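Acyl-CoA dehydrogenase (PDB 4RM7) belongs to the acyl-CoA dehydrogenase family, whose fold sets a middle beta domain between an N-terminal and a C-terminal helical domain. Local coordinates at residues D11-L15 against F54-G58; R62-Y68 against L97-E101; L254-Q258 against L295-R299; M261-V265 against L288-E292. One frame throughout, in Å; residues are numbered along the deposited sequence.

Contact 1 of 4, residues D11-L15 against F54-G58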
# COMPACT_ATOMS: atom_id res chain seq x y z
N ASP A 11 -23.32 -31.56 6.88
CA ASP A 11 -24.33 -31.14 5.92
C ASP A 11 -23.76 -30.11 4.95
O ASP A 11 -23.89 -30.26 3.74
CB ASP A 11 -25.57 -30.58 6.62
CG ASP A 11 -26.38 -31.65 7.33
OD1 ASP A 11 -26.40 -32.80 6.84
OD2 ASP A 11 -27.00 -31.35 8.37
N GLU A 12 -23.10 -29.09 5.48
CA GLU A 12 -22.43 -28.09 4.66
C GLU A 12 -21.37 -28.72 3.75
O GLU A 12 -21.25 -28.36 2.57
CB GLU A 12 -21.82 -27.01 5.55
CG GLU A 12 -22.88 -26.09 6.18
CD GLU A 12 -22.38 -25.32 7.41
OE1 GLU A 12 -21.28 -25.62 7.91
OE2 GLU A 12 -23.11 -24.42 7.89
N GLN A 13 -20.61 -29.68 4.27
CA GLN A 13 -19.59 -30.33 3.46
C GLN A 13 -20.20 -31.16 2.33
O GLN A 13 -19.65 -31.21 1.23
CB GLN A 13 -18.71 -31.21 4.33
CG GLN A 13 -17.74 -30.44 5.19
CD GLN A 13 -17.14 -31.28 6.31
OE1 GLN A 13 -17.31 -32.50 6.35
NE2 GLN A 13 -16.45 -30.62 7.23
N ARG A 14 -21.33 -31.82 2.60
CA ARG A 14 -21.97 -32.61 1.55
C ARG A 14 -22.46 -31.71 0.42
O ARG A 14 -22.34 -32.06 -0.77
CB ARG A 14 -23.13 -33.44 2.11
CG ARG A 14 -22.70 -34.71 2.78
CD ARG A 14 -23.87 -35.68 2.92
NE ARG A 14 -23.43 -37.00 3.40
CZ ARG A 14 -23.45 -37.38 4.67
NH1 ARG A 14 -23.87 -36.54 5.61
NH2 ARG A 14 -23.05 -38.59 5.01
N LEU A 15 -23.02 -30.56 0.80
CA LEU A 15 -23.45 -29.55 -0.16
C LEU A 15 -22.31 -29.19 -1.11
O LEU A 15 -22.47 -29.21 -2.34
CB LEU A 15 -23.95 -28.30 0.57
CG LEU A 15 -24.28 -27.05 -0.26
CD1 LEU A 15 -25.47 -27.30 -1.15
CD2 LEU A 15 -24.54 -25.86 0.66
N PHE A 54 -29.26 -29.91 -3.14
CA PHE A 54 -28.65 -28.91 -2.31
C PHE A 54 -28.60 -29.38 -0.88
O PHE A 54 -28.31 -28.61 0.02
CB PHE A 54 -29.37 -27.58 -2.45
CG PHE A 54 -29.07 -26.87 -3.73
CD1 PHE A 54 -27.83 -26.36 -3.98
CD2 PHE A 54 -30.04 -26.73 -4.69
CE1 PHE A 54 -27.55 -25.71 -5.16
CE2 PHE A 54 -29.78 -26.08 -5.87
CZ PHE A 54 -28.53 -25.57 -6.10
N ASN A 55 -28.91 -30.65 -0.67
CA ASN A 55 -28.81 -31.26 0.64
C ASN A 55 -29.69 -30.57 1.65
O ASN A 55 -29.33 -30.42 2.80
CB ASN A 55 -27.37 -31.23 1.13
CG ASN A 55 -27.09 -32.28 2.17
OD1 ASN A 55 -27.69 -33.35 2.17
ND2 ASN A 55 -26.17 -31.99 3.06
N GLY A 56 -30.85 -30.14 1.19
CA GLY A 56 -31.90 -29.66 2.06
C GLY A 56 -31.74 -28.23 2.47
O GLY A 56 -32.56 -27.69 3.19
N PHE A 57 -30.68 -27.59 2.01
CA PHE A 57 -30.51 -26.18 2.27
C PHE A 57 -31.45 -25.38 1.41
O PHE A 57 -31.83 -25.81 0.34
CB PHE A 57 -29.07 -25.78 2.03
CG PHE A 57 -28.16 -26.18 3.13
CD1 PHE A 57 -28.13 -25.47 4.30
CD2 PHE A 57 -27.36 -27.28 3.00
CE1 PHE A 57 -27.30 -25.84 5.33
CE2 PHE A 57 -26.53 -27.66 4.02
CZ PHE A 57 -26.50 -26.94 5.19
N GLY A 58 -31.82 -24.21 1.88
CA GLY A 58 -32.63 -23.30 1.10
C GLY A 58 -31.76 -22.44 0.19
O GLY A 58 -31.46 -21.29 0.53
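D11 contributes its backbone carbonyl and, more loosely, its CB, which is 4.0 Å from F57 CZ. The carbonyl O accepts a hydrogen bond from N55 ND2 at 2.9 Å, and the same oxygen receives the helical bond from L15 N at 3.1 Å, so the asparagine joins a carbonyl already used within helix 10-26. The D11 O atom also lies at the edge of the F57 ring, 3.7 Å from F57 CE2. One residue on, E12 directs its CA-to-CB bond away from the loop, yet its CG still reaches F57 CZ at 3.8 Å; its carboxylate turns back to the backbone N of S9, just before the helix. The partner segment is a tight type I' beta turn from F54 to F57, in the loop between helices 43-50 and 70-84 of the N-terminal helical domain. N55 and G56 hold its two central positions with positive phi, and F57 N closes it onto F54 O at 3.3 Å. The turn thus presents N55 and F57 together to the helix. R14 packs its CB against N55 ND2 at 3.5 Å, while its guanidinium heads away from the turn. L15, buried, touches both aromatic residues: its CD1 lies 3.3 Å from F54 O and 3.8 Å from F54 CD1, near the plane of that ring, and its CD2 sits 3.9 Å from F57 CD2. Both L15 and F57 also rest on A72 of helix 70-84.

Contact 2 of 4, residues R62-Y68 against L97-E101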
# COMPACT_ATOMS: atom_id res chain seq x y z
N ARG A 62 -36.96 -21.18 0.04
CA ARG A 62 -36.84 -20.83 1.45
C ARG A 62 -37.16 -22.04 2.32
O ARG A 62 -38.31 -22.25 2.70
CB ARG A 62 -37.76 -19.67 1.83
CG ARG A 62 -37.46 -18.34 1.12
CD ARG A 62 -38.63 -17.35 1.29
NE ARG A 62 -38.54 -16.25 0.33
CZ ARG A 62 -38.00 -15.06 0.58
NH1 ARG A 62 -37.96 -14.13 -0.39
NH2 ARG A 62 -37.50 -14.78 1.79
N ARG A 63 -36.14 -22.84 2.62
CA ARG A 63 -36.29 -24.01 3.46
C ARG A 63 -37.12 -23.76 4.71
O ARG A 63 -38.08 -24.49 4.97
CB ARG A 63 -34.92 -24.53 3.86
CG ARG A 63 -34.94 -25.59 4.94
CD ARG A 63 -33.54 -25.79 5.47
NE ARG A 63 -33.05 -24.53 6.01
CZ ARG A 63 -33.25 -24.15 7.27
NH1 ARG A 63 -33.88 -24.96 8.11
NH2 ARG A 63 -32.79 -22.98 7.70
N ASN A 64 -36.77 -22.72 5.47
CA ASN A 64 -37.47 -22.43 6.72
C ASN A 64 -38.80 -21.70 6.53
O ASN A 64 -39.46 -21.34 7.51
CB ASN A 64 -36.57 -21.64 7.69
CG ASN A 64 -36.16 -20.26 7.15
OD1 ASN A 64 -36.88 -19.62 6.38
ND2 ASN A 64 -35.00 -19.79 7.59
N HIS A 65 -39.17 -21.47 5.26
CA HIS A 65 -40.39 -20.76 4.85
C HIS A 65 -40.34 -19.25 5.07
O HIS A 65 -41.30 -18.55 4.76
CB HIS A 65 -41.63 -21.32 5.56
CG HIS A 65 -41.75 -22.82 5.49
ND1 HIS A 65 -42.09 -23.48 4.33
CD2 HIS A 65 -41.58 -23.77 6.43
CE1 HIS A 65 -42.12 -24.78 4.56
NE2 HIS A 65 -41.81 -24.98 5.83
N ARG A 66 -39.22 -18.75 5.59
CA ARG A 66 -39.07 -17.31 5.82
C ARG A 66 -37.94 -16.72 4.97
O ARG A 66 -38.15 -15.80 4.19
CB ARG A 66 -38.79 -17.02 7.30
CG ARG A 66 -39.71 -17.75 8.26
CD ARG A 66 -39.34 -17.47 9.70
NE ARG A 66 -37.93 -17.77 9.99
CZ ARG A 66 -37.50 -18.92 10.49
NH1 ARG A 66 -38.36 -19.90 10.76
NH2 ARG A 66 -36.20 -19.11 10.73
N THR A 67 -36.75 -17.27 5.13
CA THR A 67 -35.58 -16.77 4.41
C THR A 67 -34.83 -17.89 3.69
O THR A 67 -35.02 -19.07 3.97
CB THR A 67 -34.61 -16.08 5.38
OG1 THR A 67 -33.99 -17.07 6.21
CG2 THR A 67 -35.34 -15.08 6.25
N TYR A 68 -33.96 -17.50 2.76
CA TYR A 68 -33.01 -18.44 2.20
C TYR A 68 -31.89 -18.74 3.23
O TYR A 68 -31.78 -18.08 4.27
CB TYR A 68 -32.43 -17.88 0.91
CG TYR A 68 -33.47 -17.77 -0.18
CD1 TYR A 68 -33.70 -18.82 -1.06
CD2 TYR A 68 -34.25 -16.62 -0.31
CE1 TYR A 68 -34.67 -18.73 -2.04
CE2 TYR A 68 -35.22 -16.52 -1.30
CZ TYR A 68 -35.42 -17.59 -2.15
OH TYR A 68 -36.38 -17.51 -3.13
N LEU A 97 -34.60 -13.47 -7.99
CA LEU A 97 -35.66 -14.32 -7.52
C LEU A 97 -36.17 -13.80 -6.19
O LEU A 97 -37.36 -13.64 -5.98
CB LEU A 97 -35.16 -15.75 -7.35
CG LEU A 97 -36.29 -16.74 -7.08
CD1 LEU A 97 -37.38 -16.59 -8.14
CD2 LEU A 97 -35.77 -18.17 -7.02
N GLN A 98 -35.22 -13.54 -5.31
CA GLN A 98 -35.52 -13.07 -3.97
C GLN A 98 -36.26 -11.73 -4.00
O GLN A 98 -37.28 -11.57 -3.34
CB GLN A 98 -34.23 -12.95 -3.18
CG GLN A 98 -34.44 -12.76 -1.70
CD GLN A 98 -33.18 -13.00 -0.93
OE1 GLN A 98 -32.26 -13.67 -1.41
NE2 GLN A 98 -33.11 -12.45 0.28
N ILE A 99 -35.73 -10.80 -4.79
CA ILE A 99 -36.34 -9.48 -4.97
C ILE A 99 -37.75 -9.55 -5.56
O ILE A 99 -38.65 -8.84 -5.11
CB ILE A 99 -35.46 -8.61 -5.87
CG1 ILE A 99 -34.24 -8.13 -5.10
CG2 ILE A 99 -36.22 -7.41 -6.38
CD1 ILE A 99 -33.27 -7.38 -5.96
N LEU A 100 -37.95 -10.42 -6.54
CA LEU A 100 -39.29 -10.62 -7.08
C LEU A 100 -40.27 -11.10 -6.01
O LEU A 100 -41.37 -10.56 -5.89
CB LEU A 100 -39.29 -11.61 -8.24
CG LEU A 100 -40.71 -11.78 -8.79
CD1 LEU A 100 -41.16 -10.47 -9.36
CD2 LEU A 100 -40.83 -12.89 -9.81
N GLU A 101 -39.87 -12.11 -5.23
CA GLU A 101 -40.74 -12.66 -4.19
C GLU A 101 -41.13 -11.60 -3.18
O GLU A 101 -42.29 -11.51 -2.77
CB GLU A 101 -40.06 -13.82 -3.46
CG GLU A 101 -40.01 -15.12 -4.25
CD GLU A 101 -39.27 -16.24 -3.53
OE1 GLU A 101 -38.54 -15.97 -2.55
OE2 GLU A 101 -39.42 -17.40 -3.94
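An Asx turn gives shape to the loop that meets helix 90-103 here, within the N-terminal helical domain. N64 OD1 accepts from the backbone N of R66 at 2.6 Å and from that of T67 at 2.7 Å, and a type I beta turn runs from R62 to H65, closed by H65 N to R62 O at 2.8 Å. R62 and Y68, at the two ends of the segment, meet the same carboxylate. R62 NE and R62 NH1 each lie 2.9 Å from E101 OE1, forming a salt bridge in which the oxygen approaches the edge of the guanidinium, and Y68 OH donates to E101 OE1 at 2.7 Å. The remaining nitrogen, R62 NH2, returns to the loop and bonds R66 O at 2.7 Å. Y68 is buried; its CD2 contacts Q98 OE1 at 3.7 Å, and its OH lies 4.0 Å from L97 CD2. The other carboxylate oxygen of E101 pairs with R113 of helix 106-119. One glutamate therefore accepts three hydrogen bonds on a single oxygen and is held between two arginines, so that its charge ties loop 62-68 to two helices of the domain.

Contact 3 of 4, residues L254-Q258 against L295-R299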
# COMPACT_ATOMS: atom_id res chain seq x y z
N LEU A 254 -14.29 -13.94 -4.07
CA LEU A 254 -13.47 -14.84 -3.29
C LEU A 254 -13.18 -16.12 -4.08
O LEU A 254 -12.04 -16.60 -4.16
CB LEU A 254 -14.19 -15.16 -1.99
CG LEU A 254 -13.65 -16.30 -1.13
CD1 LEU A 254 -12.22 -16.00 -0.68
CD2 LEU A 254 -14.59 -16.55 0.05
N GLY A 255 -14.22 -16.67 -4.67
CA GLY A 255 -14.10 -17.87 -5.45
C GLY A 255 -13.14 -17.68 -6.61
O GLY A 255 -12.25 -18.50 -6.82
N GLU A 256 -13.33 -16.61 -7.37
CA GLU A 256 -12.48 -16.40 -8.54
C GLU A 256 -11.04 -16.17 -8.09
O GLU A 256 -10.10 -16.72 -8.69
CB GLU A 256 -12.98 -15.24 -9.38
CG GLU A 256 -14.33 -15.45 -10.00
CD GLU A 256 -14.59 -14.51 -11.16
OE1 GLU A 256 -15.49 -13.65 -11.06
OE2 GLU A 256 -13.89 -14.63 -12.18
N ALA A 257 -10.86 -15.35 -7.05
CA ALA A 257 -9.55 -15.09 -6.49
C ALA A 257 -8.88 -16.40 -6.08
O ALA A 257 -7.69 -16.62 -6.30
CB ALA A 257 -9.66 -14.12 -5.28
N GLN A 258 -9.68 -17.28 -5.49
CA GLN A 258 -9.15 -18.55 -5.05
C GLN A 258 -8.65 -19.38 -6.24
O GLN A 258 -7.67 -20.13 -6.12
CB GLN A 258 -10.23 -19.31 -4.26
CG GLN A 258 -9.78 -20.64 -3.75
CD GLN A 258 -8.66 -20.51 -2.74
OE1 GLN A 258 -8.88 -20.02 -1.64
NE2 GLN A 258 -7.46 -20.96 -3.11
N LEU A 295 -6.84 -14.04 1.11
CA LEU A 295 -7.91 -15.01 0.91
C LEU A 295 -8.54 -15.37 2.25
O LEU A 295 -9.77 -15.49 2.36
CB LEU A 295 -7.41 -16.27 0.24
CG LEU A 295 -7.03 -16.24 -1.23
CD1 LEU A 295 -6.36 -17.55 -1.62
CD2 LEU A 295 -8.30 -15.98 -2.03
N THR A 296 -7.69 -15.55 3.26
CA THR A 296 -8.17 -15.86 4.62
C THR A 296 -9.11 -14.76 5.11
O THR A 296 -10.19 -15.04 5.61
CB THR A 296 -7.00 -16.03 5.61
OG1 THR A 296 -6.03 -16.93 5.06
CG2 THR A 296 -7.49 -16.60 6.94
N ASN A 297 -8.68 -13.51 4.96
CA ASN A 297 -9.48 -12.37 5.40
C ASN A 297 -10.81 -12.26 4.63
O ASN A 297 -11.87 -12.13 5.23
CB ASN A 297 -8.65 -11.07 5.27
CG ASN A 297 -7.56 -10.95 6.34
OD1 ASN A 297 -7.60 -11.62 7.37
ND2 ASN A 297 -6.60 -10.06 6.11
N MSE A 298 -10.75 -12.33 3.30
CA MSE A 298 -11.94 -12.33 2.47
C MSE A 298 -12.97 -13.35 2.92
O MSE A 298 -14.15 -13.03 3.05
CB MSE A 298 -11.59 -12.63 1.02
CG MSE A 298 -10.80 -11.54 0.33
SE MSE A 298 -10.50 -12.09 -1.53
CE MSE A 298 -8.57 -12.04 -1.52
N ARG A 299 -12.51 -14.58 3.16
CA ARG A 299 -13.39 -15.70 3.48
C ARG A 299 -14.02 -15.48 4.83
O ARG A 299 -15.22 -15.68 5.01
CB ARG A 299 -12.61 -17.02 3.43
CG ARG A 299 -13.48 -18.26 3.56
CD ARG A 299 -12.73 -19.55 3.17
NE ARG A 299 -12.57 -19.65 1.72
CZ ARG A 299 -11.40 -19.67 1.07
NH1 ARG A 299 -10.25 -19.60 1.74
NH2 ARG A 299 -11.40 -19.75 -0.27
O HOH W 1 -7.61 -20.18 0.64
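Two long helices of the C-terminal domain, 234-270 and 282-311, run nearly antiparallel in its helical bundle, their local axes 10.5 Å apart at an angle of 160°. The CA-to-CB bond of L254 points toward the opposing helix. In its t,p rotamer it spreads its methyls over one turn, with CD1 3.8 Å from M298 CB and CD2 3.7 Å from R299 CA. A257, a turn further, is small enough for the selenomethionine M298 and for L295 to close over it: its CB lies 4.3 Å from M298 SE and 4.0 Å from L295 CD2. L295 reaches there with an m,t side chain whose CA-to-CB bond points sideways. Q258 also starts sideways, but its chi2 near +64° bends the chain across, and OE1 accepts from R299 NH2 at 2.9 Å, almost linearly (173°). R299 is extended to CD and then kinked at chi3 (m), laying one guanidinium face over L254 CD1. A water bonds Q258 OE1 at 2.6 Å and R299 NH1 at 2.9 Å. R299 NE pairs with E78 of helix 70-84, while Q258 NE2 bonds Y384 of the second subunit. The buried arginine charge is thus balanced by E78, and the amide links it to the subunit interface.

Contact 4 of 4, residues M261-V265 against L288-E292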
# COMPACT_ATOMS: atom_id res chain seq x y z
N MSE A 261 -5.29 -18.14 -7.30
CA MSE A 261 -4.27 -18.58 -6.37
C MSE A 261 -3.84 -20.02 -6.68
O MSE A 261 -2.65 -20.32 -6.74
CB MSE A 261 -4.76 -18.46 -4.93
CG MSE A 261 -3.83 -19.10 -3.93
SE MSE A 261 -2.16 -18.11 -3.75
CE MSE A 261 -1.70 -18.77 -1.98
N GLU A 262 -4.81 -20.91 -6.88
CA GLU A 262 -4.50 -22.28 -7.32
C GLU A 262 -3.60 -22.34 -8.56
O GLU A 262 -2.65 -23.13 -8.59
CB GLU A 262 -5.77 -23.05 -7.58
CG GLU A 262 -6.58 -23.26 -6.32
CD GLU A 262 -7.97 -23.78 -6.61
OE1 GLU A 262 -8.27 -24.04 -7.80
OE2 GLU A 262 -8.77 -23.94 -5.66
N ASP A 263 -3.86 -21.50 -9.56
CA ASP A 263 -3.00 -21.49 -10.76
C ASP A 263 -1.58 -21.03 -10.42
O ASP A 263 -0.60 -21.62 -10.89
CB ASP A 263 -3.58 -20.61 -11.88
CG ASP A 263 -4.91 -21.13 -12.40
OD1 ASP A 263 -5.27 -22.28 -12.08
OD2 ASP A 263 -5.60 -20.39 -13.14
N ALA A 264 -1.48 -19.97 -9.62
CA ALA A 264 -0.20 -19.46 -9.15
C ALA A 264 0.60 -20.55 -8.44
O ALA A 264 1.77 -20.78 -8.75
CB ALA A 264 -0.41 -18.26 -8.20
N VAL A 265 -0.05 -21.23 -7.49
CA VAL A 265 0.61 -22.29 -6.74
C VAL A 265 1.02 -23.43 -7.68
O VAL A 265 2.14 -23.92 -7.61
CB VAL A 265 -0.30 -22.81 -5.60
CG1 VAL A 265 0.30 -24.02 -4.97
CG2 VAL A 265 -0.53 -21.72 -4.53
N LEU A 288 3.00 -15.32 -2.23
CA LEU A 288 2.15 -16.42 -1.84
C LEU A 288 1.52 -16.25 -0.45
O LEU A 288 0.31 -16.44 -0.31
CB LEU A 288 2.93 -17.73 -1.89
CG LEU A 288 3.12 -18.23 -3.33
CD1 LEU A 288 3.76 -19.61 -3.37
CD2 LEU A 288 1.78 -18.24 -4.04
N THR A 289 2.32 -15.95 0.56
CA THR A 289 1.78 -15.74 1.88
C THR A 289 0.88 -14.51 1.93
O THR A 289 -0.14 -14.50 2.58
CB THR A 289 2.84 -15.80 3.02
OG1 THR A 289 3.85 -14.82 2.81
CG2 THR A 289 3.47 -17.16 3.13
N GLU A 290 1.28 -13.46 1.23
CA GLU A 290 0.47 -12.25 1.14
C GLU A 290 -0.93 -12.58 0.56
O GLU A 290 -1.96 -12.18 1.09
CB GLU A 290 1.19 -11.21 0.29
CG GLU A 290 0.62 -9.84 0.39
CD GLU A 290 1.18 -9.09 1.58
OE1 GLU A 290 2.40 -9.22 1.86
OE2 GLU A 290 0.39 -8.39 2.25
N MSE A 291 -0.94 -13.35 -0.53
CA MSE A 291 -2.18 -13.81 -1.14
C MSE A 291 -3.04 -14.71 -0.23
O MSE A 291 -4.25 -14.56 -0.17
CB MSE A 291 -1.87 -14.56 -2.44
CG MSE A 291 -1.36 -13.65 -3.54
SE MSE A 291 -0.22 -14.59 -4.81
CE MSE A 291 -1.57 -15.31 -6.04
N GLU A 292 -2.41 -15.65 0.46
CA GLU A 292 -3.17 -16.51 1.33
C GLU A 292 -3.75 -15.72 2.52
O GLU A 292 -4.83 -16.04 3.02
CB GLU A 292 -2.32 -17.69 1.81
CG GLU A 292 -3.16 -18.83 2.44
CD GLU A 292 -4.17 -19.46 1.47
OE1 GLU A 292 -3.91 -19.49 0.26
OE2 GLU A 292 -5.24 -19.96 1.90
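This is apolar packing between antiparallel helices, 234-270 against 282-311, buried in the helical bundle of the C-terminal domain, far from the centre of the chain and against the second subunit. The local axes approach to 11.3 Å with 160° between their directions. Two selenomethionines fill the gap: M261 SE lies 3.7 Å from M291 CE, and M291 CE also meets A264 CB at 3.8 Å. L288 closes the other end of the patch, its CD2 being 4.0 Å from M261 SE and 4.2 Å from V265 CG2. M261 brings its CE to 3.5 Å from L288 O and to 3.2 Å from E292 OE1. Helix 316-341 borders the same patch, where A337 touches both A264 and M291. The carboxylate of E292 finds its main partner in Y384 of the second subunit, whose side chain also packs on M261 and V265. Between the two helices, then, adhesion comes from shape and apolar contact, whereas the polar group at the margin is satisfied across the interface with the second subunit.

In the fold
Along the chain, contacts 1 and 2 come first, in series in the N-terminal helical domain; the C-terminal domain supplies the other two, with contact 4 nested inside the loop closed by contact 3. Contacts 1 and 2 use successive parts of the loop between helices 43-50 and 70-84, with centres 16 Å apart, and touch where G56 O meets R63 CD at 3.1 Å. Contacts 3 and 4 lie 10 Å apart, centre to centre, on one helix pair, joined by L295 CD1 and M261 CG at 3.8 Å. Contacts 2 and 4, 36 Å apart between centres, flank the chain's centre. Contacts 1 and 2 thus fix one loop to helices 10-26 and 90-103, whereas contacts 3 and 4 both touch the second subunit.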